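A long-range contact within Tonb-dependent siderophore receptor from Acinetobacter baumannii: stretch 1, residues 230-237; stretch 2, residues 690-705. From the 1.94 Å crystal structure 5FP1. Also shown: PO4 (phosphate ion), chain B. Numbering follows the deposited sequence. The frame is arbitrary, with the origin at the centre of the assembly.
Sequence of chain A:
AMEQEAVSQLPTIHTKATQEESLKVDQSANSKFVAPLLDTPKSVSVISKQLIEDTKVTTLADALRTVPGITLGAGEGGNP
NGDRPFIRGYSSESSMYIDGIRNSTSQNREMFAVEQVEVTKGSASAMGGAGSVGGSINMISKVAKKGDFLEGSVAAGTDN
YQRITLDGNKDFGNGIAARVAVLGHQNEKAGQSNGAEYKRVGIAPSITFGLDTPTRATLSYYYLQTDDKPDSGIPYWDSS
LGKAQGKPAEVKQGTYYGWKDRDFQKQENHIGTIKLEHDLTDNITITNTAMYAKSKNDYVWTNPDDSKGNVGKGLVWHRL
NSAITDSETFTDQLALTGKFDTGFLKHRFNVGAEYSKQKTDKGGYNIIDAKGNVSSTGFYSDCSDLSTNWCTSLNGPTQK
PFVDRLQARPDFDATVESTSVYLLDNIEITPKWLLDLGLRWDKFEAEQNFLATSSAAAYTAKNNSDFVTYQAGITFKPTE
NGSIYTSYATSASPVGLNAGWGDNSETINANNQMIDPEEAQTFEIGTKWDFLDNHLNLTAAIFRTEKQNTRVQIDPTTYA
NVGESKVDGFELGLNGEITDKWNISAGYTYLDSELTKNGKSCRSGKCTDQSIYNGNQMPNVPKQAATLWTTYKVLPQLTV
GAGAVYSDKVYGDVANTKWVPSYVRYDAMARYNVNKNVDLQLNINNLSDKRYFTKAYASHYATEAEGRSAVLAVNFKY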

# COMPACT_ATOMS: atom_id res chain seq x y z
N PRO A 230 4.81 5.48 17.83
CA PRO A 230 5.05 5.58 16.39
C PRO A 230 6.43 6.11 16.04
O PRO A 230 7.05 6.87 16.79
CB PRO A 230 3.97 6.57 15.93
CG PRO A 230 3.74 7.44 17.12
CD PRO A 230 3.86 6.50 18.31
N ASP A 231 6.92 5.72 14.88
CA ASP A 231 8.20 6.17 14.41
C ASP A 231 8.20 7.65 14.09
O ASP A 231 7.15 8.28 13.88
CB ASP A 231 8.63 5.37 13.18
CG ASP A 231 10.15 5.34 12.99
OD1 ASP A 231 10.89 5.93 13.82
OD2 ASP A 231 10.58 4.74 12.00
N SER A 232 9.40 8.19 14.12
CA SER A 232 9.69 9.53 13.69
C SER A 232 10.49 9.37 12.39
O SER A 232 10.24 8.47 11.58
CB SER A 232 10.49 10.28 14.77
OG SER A 232 10.73 11.65 14.43
N GLY A 233 11.47 10.22 12.19
CA GLY A 233 12.32 10.11 11.02
C GLY A 233 13.63 10.83 11.25
O GLY A 233 13.93 11.22 12.39
N ILE A 234 14.41 10.99 10.18
CA ILE A 234 15.70 11.69 10.23
C ILE A 234 15.58 12.95 9.37
O ILE A 234 15.13 12.89 8.20
CB ILE A 234 16.84 10.79 9.74
CG1 ILE A 234 16.87 9.48 10.52
CG2 ILE A 234 18.18 11.53 9.82
CD1 ILE A 234 17.08 9.62 12.02
N PRO A 235 15.91 14.10 9.96
CA PRO A 235 15.68 15.37 9.25
C PRO A 235 16.66 15.55 8.09
O PRO A 235 17.81 15.14 8.21
CB PRO A 235 15.97 16.43 10.32
CG PRO A 235 16.95 15.77 11.25
CD PRO A 235 16.59 14.31 11.25
N TYR A 236 16.22 16.18 7.01
CA TYR A 236 17.14 16.52 5.91
C TYR A 236 18.08 17.63 6.40
O TYR A 236 17.64 18.58 7.09
CB TYR A 236 16.40 17.10 4.71
CG TYR A 236 15.45 16.13 4.01
CD1 TYR A 236 15.93 14.97 3.40
CD2 TYR A 236 14.10 16.39 3.93
CE1 TYR A 236 15.06 14.08 2.76
CE2 TYR A 236 13.24 15.53 3.26
CZ TYR A 236 13.72 14.38 2.69
OH TYR A 236 12.84 13.55 2.03
N TRP A 237 19.36 17.54 6.02
CA TRP A 237 20.30 18.59 6.35
C TRP A 237 21.47 18.63 5.39
O TRP A 237 22.03 17.59 5.02
CB TRP A 237 20.82 18.45 7.79
CG TRP A 237 21.49 19.71 8.31
CD1 TRP A 237 22.83 19.92 8.53
CD2 TRP A 237 20.85 20.96 8.57
NE1 TRP A 237 23.06 21.21 8.95
CE2 TRP A 237 21.86 21.88 8.99
CE3 TRP A 237 19.52 21.39 8.54
CZ2 TRP A 237 21.58 23.17 9.33
CZ3 TRP A 237 19.25 22.70 8.89
CH2 TRP A 237 20.29 23.58 9.26
N LYS A 690 22.58 -2.45 7.04
CA LYS A 690 22.68 -1.25 6.24
C LYS A 690 21.73 -0.16 6.80
O LYS A 690 20.58 -0.44 7.12
CB LYS A 690 22.26 -1.60 4.81
CG LYS A 690 22.21 -0.46 3.83
CD LYS A 690 23.58 0.09 3.50
CE LYS A 690 23.41 1.31 2.63
NZ LYS A 690 24.71 1.86 2.13
N ARG A 691 22.25 1.05 6.93
CA ARG A 691 21.44 2.25 7.18
C ARG A 691 20.95 2.81 5.85
O ARG A 691 21.72 3.32 5.01
CB ARG A 691 22.26 3.31 7.92
CG ARG A 691 21.49 4.58 8.28
CD ARG A 691 22.44 5.61 8.91
NE ARG A 691 21.81 6.85 9.39
CZ ARG A 691 21.91 8.03 8.79
NH1 ARG A 691 22.54 8.14 7.64
NH2 ARG A 691 21.32 9.09 9.31
N TYR A 692 19.65 2.70 5.66
CA TYR A 692 19.01 3.26 4.48
C TYR A 692 17.61 3.77 4.83
O TYR A 692 17.15 3.64 5.98
CB TYR A 692 18.98 2.22 3.33
CG TYR A 692 18.05 1.04 3.50
CD1 TYR A 692 18.38 -0.02 4.34
CD2 TYR A 692 16.83 0.99 2.82
CE1 TYR A 692 17.53 -1.09 4.50
CE2 TYR A 692 15.96 -0.06 2.99
CZ TYR A 692 16.33 -1.12 3.80
OH TYR A 692 15.46 -2.18 3.96
N PHE A 693 16.99 4.40 3.84
CA PHE A 693 15.73 5.10 4.00
C PHE A 693 14.67 4.60 3.01
O PHE A 693 14.90 4.60 1.80
CB PHE A 693 15.98 6.59 3.83
CG PHE A 693 16.92 7.15 4.87
CD1 PHE A 693 18.28 7.10 4.68
CD2 PHE A 693 16.43 7.62 6.09
CE1 PHE A 693 19.13 7.53 5.65
CE2 PHE A 693 17.30 8.08 7.06
CZ PHE A 693 18.63 8.00 6.86
N THR A 694 13.52 4.23 3.56
CA THR A 694 12.40 3.69 2.78
C THR A 694 11.34 4.73 2.41
O THR A 694 10.50 4.46 1.57
CB THR A 694 11.70 2.59 3.56
OG1 THR A 694 11.45 3.08 4.88
CG2 THR A 694 12.57 1.37 3.61
N LYS A 695 11.36 5.89 3.03
CA LYS A 695 10.40 6.95 2.66
C LYS A 695 11.12 8.26 2.67
O LYS A 695 11.90 8.55 3.60
CB LYS A 695 9.25 7.06 3.69
CG LYS A 695 8.60 5.73 4.06
CD LYS A 695 7.65 5.84 5.24
CE LYS A 695 7.18 4.45 5.67
NZ LYS A 695 6.19 4.56 6.78
N ALA A 696 10.83 9.08 1.68
CA ALA A 696 11.33 10.42 1.61
C ALA A 696 10.12 11.34 1.53
O ALA A 696 9.36 11.29 0.57
CB ALA A 696 12.22 10.57 0.40
N TYR A 697 9.90 12.16 2.58
CA TYR A 697 8.82 13.13 2.52
C TYR A 697 9.21 14.33 1.67
O TYR A 697 10.40 14.62 1.50
CB TYR A 697 8.31 13.53 3.92
CG TYR A 697 6.97 14.21 3.78
CD1 TYR A 697 5.87 13.51 3.30
CD2 TYR A 697 6.82 15.58 4.04
CE1 TYR A 697 4.65 14.14 3.10
CE2 TYR A 697 5.60 16.21 3.86
CZ TYR A 697 4.53 15.49 3.38
OH TYR A 697 3.31 16.08 3.18
N ALA A 698 8.21 15.04 1.14
CA ALA A 698 8.44 16.21 0.26
C ALA A 698 9.24 17.31 0.94
O ALA A 698 9.93 18.09 0.29
CB ALA A 698 7.09 16.76 -0.26
N SER A 699 9.12 17.37 2.26
CA SER A 699 9.95 18.27 3.05
C SER A 699 10.30 17.64 4.40
O SER A 699 9.76 16.60 4.78
CB SER A 699 9.24 19.62 3.22
OG SER A 699 10.20 20.58 3.61
N HIS A 700 11.24 18.24 5.10
CA HIS A 700 11.50 17.97 6.51
C HIS A 700 12.31 16.71 6.86
O HIS A 700 13.30 16.81 7.61
CB HIS A 700 10.21 17.99 7.32
CG HIS A 700 9.32 19.15 7.02
ND1 HIS A 700 9.75 20.46 7.04
CD2 HIS A 700 8.00 19.20 6.71
CE1 HIS A 700 8.75 21.26 6.75
NE2 HIS A 700 7.67 20.52 6.54
N TYR A 701 11.89 15.54 6.40
CA TYR A 701 12.48 14.30 6.90
C TYR A 701 12.30 13.13 5.97
O TYR A 701 11.49 13.14 5.02
CB TYR A 701 11.89 13.94 8.27
CG TYR A 701 10.53 13.30 8.19
CD1 TYR A 701 9.38 14.06 8.09
CD2 TYR A 701 10.41 11.92 8.20
CE1 TYR A 701 8.12 13.46 7.95
CE2 TYR A 701 9.17 11.31 8.13
CZ TYR A 701 8.03 12.08 8.01
OH TYR A 701 6.80 11.43 7.93
N ALA A 702 13.10 12.11 6.25
CA ALA A 702 12.98 10.80 5.64
C ALA A 702 12.89 9.73 6.71
O ALA A 702 13.36 9.91 7.83
CB ALA A 702 14.15 10.52 4.75
N THR A 703 12.34 8.58 6.36
CA THR A 703 12.12 7.51 7.32
C THR A 703 13.23 6.50 7.15
O THR A 703 13.44 5.97 6.05
CB THR A 703 10.76 6.82 7.08
OG1 THR A 703 9.71 7.77 7.24
CG2 THR A 703 10.52 5.67 8.05
N GLU A 704 13.92 6.21 8.24
CA GLU A 704 14.95 5.18 8.25
C GLU A 704 14.37 3.77 8.26
O GLU A 704 13.41 3.45 8.97
CB GLU A 704 15.89 5.41 9.46
CG GLU A 704 17.19 4.62 9.44
CD GLU A 704 18.10 4.97 10.63
OE1 GLU A 704 17.90 6.03 11.26
OE2 GLU A 704 19.01 4.17 10.93
N ALA A 705 14.95 2.89 7.46
CA ALA A 705 14.58 1.48 7.50
C ALA A 705 15.09 0.85 8.78
O ALA A 705 16.00 1.36 9.43
CB ALA A 705 15.16 0.75 6.29
P PO4 B . 4.90 22.13 7.76
O1 PO4 B . 5.96 23.06 8.32
O2 PO4 B . 5.04 20.80 8.48
O3 PO4 B . 5.10 21.92 6.26
O4 PO4 B . 3.53 22.71 8.02
O HOH W 1 13.01 6.81 10.94
O HOH W 2 8.46 7.75 9.69

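Two segments more than 450 residues apart in sequence meet here as neighbouring antiparallel strands, 234-237 and 701-704. Together they bury 535 Å². Y236 and I234 contribute the most area, followed by Y701.

I234 anchors the register. I234 N donates to A702 O at 2.8 Å, and A702 N returns a bond to I234 O at 2.9 Å. Both are nearly straight. P235 follows and has no amide hydrogen to give, but it sits at a non-hydrogen-bonded position opposite Y701, so the ladder loses nothing. P235 CA instead approaches H700 O at 3.2 Å, a CA-H...O contact. The next amide resumes the pattern: Y236 N donates to H700 O at 3.0 Å.

The side chain of I234 lies on the same face of the sheet as A702. I234 CG1 meets the edge of the F693 ring, 3.8 Å from F693 CE2, an apolar contact. I234 CG1 also lies 3.7 Å from E704 OE1, and that carboxylate is hydrogen-bonded elsewhere in the structure.

Y236 leaves its strand sideways, yet its ring reaches back across the other stretch. One face is covered by the Y701 backbone. At the far end, Y236 OH donates to Y697 O at 2.7 Å, so the phenol is held by a polar bond as well as by packing. Y236 CE1 adds an apolar contact with A702 CB at 4.2 Å.

G233 comes close to the Y701 ring, with G233 CA 3.9 Å from Y701 CD2. A CB here would clash with that atom and with A702 O.

Beyond the direct bonds, water extends the join. Water 1 donates to S232 O at 3.3 Å and accepts from E704 N at 2.9 Å. Water 2 donates to S232 O at 2.7 Å and hydrogen-bonds T703 OG1 at 2.8 Å.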